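Side-chain contacts in ABC-type transport system, molybdenum-specific extracellular solute-binding protein (PDB 4KD5), which probably binds molybdate or tungstate outside the cell and delivers it to an ABC transporter for uptake: residues A[25-28]-A[29-32]; A[221-224]-A[225-228]. All blocks are in the same frame, centred on the assembly; numbering follows the deposited sequence.

Contact 1 (A[25-28]-A[29-32])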
loop_
_atom_site.group_PDB
_atom_site.type_symbol
_atom_site.label_atom_id
_atom_site.label_comp_id
_atom_site.label_asym_id
_atom_site.label_seq_id
_atom_site.Cartn_x
_atom_site.Cartn_y
_atom_site.Cartn_z
ATOM N N GLU A 25 6.598 -18.557 7.926
ATOM C CA GLU A 25 7.487 -18.279 9.055
ATOM C C GLU A 25 8.537 -17.225 8.716
ATOM O O GLU A 25 9.006 -16.502 9.593
ATOM C CB GLU A 25 8.153 -19.567 9.563
ATOM C CG GLU A 25 9.563 -19.828 9.022
ATOM C CD GLU A 25 10.632 -19.682 10.092
ATOM O OE1 GLU A 25 11.759 -20.188 9.893
ATOM O OE2 GLU A 25 10.349 -19.053 11.133
ATOM N N GLU A 26 8.892 -17.128 7.439
ATOM C CA GLU A 26 9.930 -16.200 7.006
ATOM C C GLU A 26 9.380 -14.803 6.751
ATOM O O GLU A 26 10.082 -13.812 6.943
ATOM C CB GLU A 26 10.623 -16.738 5.751
ATOM C CG GLU A 26 12.098 -16.397 5.639
ATOM C CD GLU A 26 12.972 -17.266 6.522
ATOM O OE1 GLU A 26 14.212 -17.134 6.445
ATOM O OE2 GLU A 26 12.426 -18.081 7.295
ATOM N N TYR A 27 8.127 -14.723 6.316
ATOM C CA TYR A 27 7.488 -13.430 6.095
ATOM C C TYR A 27 7.127 -12.802 7.427
ATOM O O TYR A 27 7.120 -11.580 7.570
ATOM C CB TYR A 27 6.236 -13.568 5.231
ATOM C CG TYR A 27 5.730 -12.243 4.718
ATOM C CD1 TYR A 27 6.474 -11.512 3.808
ATOM C CD2 TYR A 27 4.513 -11.724 5.138
ATOM C CE1 TYR A 27 6.030 -10.303 3.331
ATOM C CE2 TYR A 27 4.056 -10.509 4.662
ATOM C CZ TYR A 27 4.824 -9.808 3.757
ATOM O OH TYR A 27 4.396 -8.603 3.265
ATOM N N LYS A 28 6.814 -13.650 8.400
ATOM C CA LYS A 28 6.464 -13.191 9.733
ATOM C C LYS A 28 7.641 -12.447 10.359
ATOM O O LYS A 28 7.450 -11.521 11.148
ATOM C CB LYS A 28 6.044 -14.378 10.607
ATOM C CG LYS A 28 5.477 -13.984 11.962
ATOM C CD LYS A 28 4.264 -13.075 11.808
ATOM C CE LYS A 28 3.821 -12.517 13.153
ATOM N NZ LYS A 28 2.636 -11.625 13.011
ATOM N N LYS A 29 8.853 -12.843 9.980
ATOM C CA LYS A 29 10.072 -12.237 10.513
ATOM C C LYS A 29 10.367 -10.861 9.921
ATOM O O LYS A 29 11.079 -10.063 10.525
ATOM C CB LYS A 29 11.263 -13.177 10.303
ATOM C CG LYS A 29 11.203 -14.430 11.158
ATOM C CD LYS A 29 12.041 -15.573 10.586
ATOM C CE LYS A 29 13.531 -15.279 10.622
ATOM N NZ LYS A 29 14.342 -16.520 10.435
ATOM N N VAL A 30 9.808 -10.589 8.746
ATOM C CA VAL A 30 10.012 -9.306 8.068
ATOM C C VAL A 30 8.755 -8.429 8.051
ATOM O O VAL A 30 8.780 -7.308 7.548
ATOM C CB VAL A 30 10.541 -9.497 6.626
ATOM C CG1 VAL A 30 11.938 -10.091 6.646
ATOM C CG2 VAL A 30 9.603 -10.391 5.835
ATOM N N ASP A 31 7.661 -8.949 8.603
ATOM C CA ASP A 31 6.402 -8.207 8.699
ATOM C C ASP A 31 5.479 -8.844 9.738
ATOM O O ASP A 31 4.716 -9.753 9.417
ATOM C CB ASP A 31 5.698 -8.168 7.336
ATOM C CG ASP A 31 4.664 -7.061 7.240
ATOM O OD1 ASP A 31 4.454 -6.544 6.125
ATOM O OD2 ASP A 31 4.069 -6.697 8.276
ATOM N N SER A 32 5.557 -8.365 10.978
ATOM C CA SER A 32 4.749 -8.900 12.075
ATOM C C SER A 32 3.254 -8.640 11.908
ATOM O O SER A 32 2.427 -9.314 12.518
ATOM C CB SER A 32 5.219 -8.322 13.414
ATOM O OG SER A 32 6.554 -8.673 13.690
#
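Y27 lays one ring face against D31: CB of D31 stands 4.2 Å from the ring centroid and 24° off its normal, a CH-pi contact displaced toward the rim. With CG anti to the backbone N (chi1 -167°), the ring runs alongside the D31 side chain, both pointing the same way. OD1 of D31 comes within 3.5 Å of Y27 OH, but the hydroxyl is hydrogen-bonded to K210 of the second subunit, while D31 OD2 takes the N33 amide. The V30 side chain runs at about a right angle to that of Y27, CG2 lying 3.9 Å from Y27 CD1. The Y27 carbonyl serves two amides: V30 N bonds to Y27 O at 3.1 Å, and D31 N adds a weak bond. The aliphatic part of K29 passes over the E25 carbonyl, with CD 3.3 Å from E25 O, and its ammonium forms a long salt bridge to E26 (NZ to OE2, 4.0 Å). F211 meets Y27 edge-to-face. Bonding of the i to i+3 kind, to which K29 N adds a weak bond to E26 O, is characteristic of an alpha-helix whose C-terminal end tightens into a 3-10-like turn.

Contact 2 (A[221-224]-A[225-228])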
loop_
_atom_site.group_PDB
_atom_site.type_symbol
_atom_site.label_atom_id
_atom_site.label_comp_id
_atom_site.label_asym_id
_atom_site.label_seq_id
_atom_site.Cartn_x
_atom_site.Cartn_y
_atom_site.Cartn_z
ATOM N N GLN A 221 12.510 -16.330 -3.422
ATOM C CA GLN A 221 12.888 -17.251 -4.486
ATOM C C GLN A 221 13.787 -18.366 -3.960
ATOM O O GLN A 221 13.601 -19.533 -4.308
ATOM C CB GLN A 221 13.582 -16.493 -5.621
ATOM C CG GLN A 221 12.653 -15.627 -6.452
ATOM C CD GLN A 221 11.700 -16.439 -7.303
ATOM O OE1 GLN A 221 12.072 -16.938 -8.365
ATOM N NE2 GLN A 221 10.464 -16.584 -6.836
ATOM N N LYS A 222 14.753 -18.004 -3.119
ATOM C CA LYS A 222 15.650 -18.988 -2.513
ATOM C C LYS A 222 14.921 -19.973 -1.601
ATOM O O LYS A 222 15.394 -21.086 -1.381
ATOM C CB LYS A 222 16.786 -18.301 -1.743
ATOM C CG LYS A 222 17.856 -17.670 -2.624
ATOM C CD LYS A 222 19.060 -17.228 -1.800
ATOM C CE LYS A 222 20.066 -16.452 -2.641
ATOM N NZ LYS A 222 21.266 -16.049 -1.846
ATOM N N ILE A 223 13.778 -19.555 -1.066
ATOM C CA ILE A 223 12.950 -20.439 -0.249
ATOM C C ILE A 223 12.295 -21.508 -1.124
ATOM O O ILE A 223 12.293 -22.690 -0.778
ATOM C CB ILE A 223 11.882 -19.651 0.543
ATOM C CG1 ILE A 223 12.530 -18.916 1.716
ATOM C CG2 ILE A 223 10.796 -20.573 1.065
ATOM C CD1 ILE A 223 11.547 -18.138 2.554
ATOM N N PHE A 224 11.757 -21.091 -2.264
ATOM C CA PHE A 224 11.147 -22.024 -3.200
ATOM C C PHE A 224 12.181 -22.988 -3.784
ATOM O O PHE A 224 11.838 -24.102 -4.174
ATOM C CB PHE A 224 10.428 -21.268 -4.325
ATOM C CG PHE A 224 9.134 -20.630 -3.904
ATOM C CD1 PHE A 224 8.028 -21.407 -3.598
ATOM C CD2 PHE A 224 9.016 -19.250 -3.840
ATOM C CE1 PHE A 224 6.830 -20.818 -3.218
ATOM C CE2 PHE A 224 7.822 -18.658 -3.465
ATOM C CZ PHE A 224 6.728 -19.447 -3.153
ATOM N N GLU A 225 13.441 -22.563 -3.833
ATOM C CA GLU A 225 14.521 -23.404 -4.353
ATOM C C GLU A 225 15.000 -24.460 -3.349
ATOM O O GLU A 225 15.642 -25.441 -3.725
ATOM C CB GLU A 225 15.679 -22.535 -4.873
ATOM C CG GLU A 225 15.309 -21.703 -6.099
ATOM C CD GLU A 225 16.281 -20.567 -6.370
ATOM O OE1 GLU A 225 17.346 -20.522 -5.721
ATOM O OE2 GLU A 225 15.974 -19.714 -7.232
ATOM N N GLU A 226 14.681 -24.256 -2.074
ATOM C CA GLU A 226 14.926 -25.272 -1.055
ATOM C C GLU A 226 14.007 -26.461 -1.290
ATOM O O GLU A 226 14.301 -27.582 -0.887
ATOM C CB GLU A 226 14.664 -24.706 0.347
ATOM C CG GLU A 226 15.566 -23.557 0.766
ATOM C CD GLU A 226 15.128 -22.923 2.077
ATOM O OE1 GLU A 226 14.221 -23.475 2.733
ATOM O OE2 GLU A 226 15.687 -21.869 2.451
ATOM N N PHE A 227 12.883 -26.202 -1.945
ATOM C CA PHE A 227 11.859 -27.219 -2.115
ATOM C C PHE A 227 11.810 -27.761 -3.542
ATOM O O PHE A 227 10.834 -28.400 -3.943
ATOM C CB PHE A 227 10.496 -26.679 -1.656
ATOM C CG PHE A 227 10.423 -26.409 -0.173
ATOM C CD1 PHE A 227 9.969 -27.388 0.697
ATOM C CD2 PHE A 227 10.829 -25.190 0.351
ATOM C CE1 PHE A 227 9.910 -27.153 2.063
ATOM C CE2 PHE A 227 10.773 -24.947 1.717
ATOM C CZ PHE A 227 10.312 -25.930 2.573
ATOM N N GLY A 228 12.877 -27.514 -4.298
ATOM C CA GLY A 228 13.034 -28.103 -5.616
ATOM C C GLY A 228 12.506 -27.258 -6.758
ATOM O O GLY A 228 12.633 -27.628 -7.928
#
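Chi1 is -66° in both E225 and F227, which sets CG beside the backbone N and turns the two side chains back along the preceding helical turn. From there E225, extended beyond CG, runs over the Q221 carbonyl: its CG lies 3.3 Å from Q221 O, and the carboxylate reaches alongside the backbone of Q221 and K222. E226 repeats this one residue on, its CG 3.3 Å from K222 O. The ring of F227 instead presents an edge, with I223 O near the ring plane and 3.1 Å from CD2; beyond it, CE2 makes a looser apolar contact with CG2 of I223, at 4.4 Å.

The backbone bonds place these contacts at the C-terminal end of helix 218-226. E225 N reaches Q221 O at 3.1 Å in the i to i+4 pattern. E226 N is shared between I223 O and, weakly, K222 O, and F227 N then bonds F224 O at 3.2 Å. This shift to i to i+3 bonding marks a helix narrowing into a turn. G228 follows with a positive phi (92°), a conformation in which a CB would press on the preceding carbonyl oxygen.

F224 and I223 face the interior: F224 packs on L84 and V85 of strand 82-94 and on A19, while I223 rests on K22 and I23 of helix 17-28. The amide nitrogen of Q221, NE2, is held by two backbone carbonyls, those of L215 and L84.

In the fold
From the N terminus, strand 6-13 leads into helix 17-28, and contact 1 lies where that helix gives way to the loop before strand 34-41, which runs parallel to strand 6-13. Contact 2 comes near the other end of the chain, at the close of helix 218-226 ahead of strand 230-231. Each joins adjoining segments and so closes only a local turn; the two follow in series, neither nested nor crossed. Their centres are about 17 Å apart, yet E26 CG touches I223 CD1 at 3.6 Å, packing the first helix against the last. Contact 1 also meets the second subunit, whereas no other chain of the assembly touches contact 2.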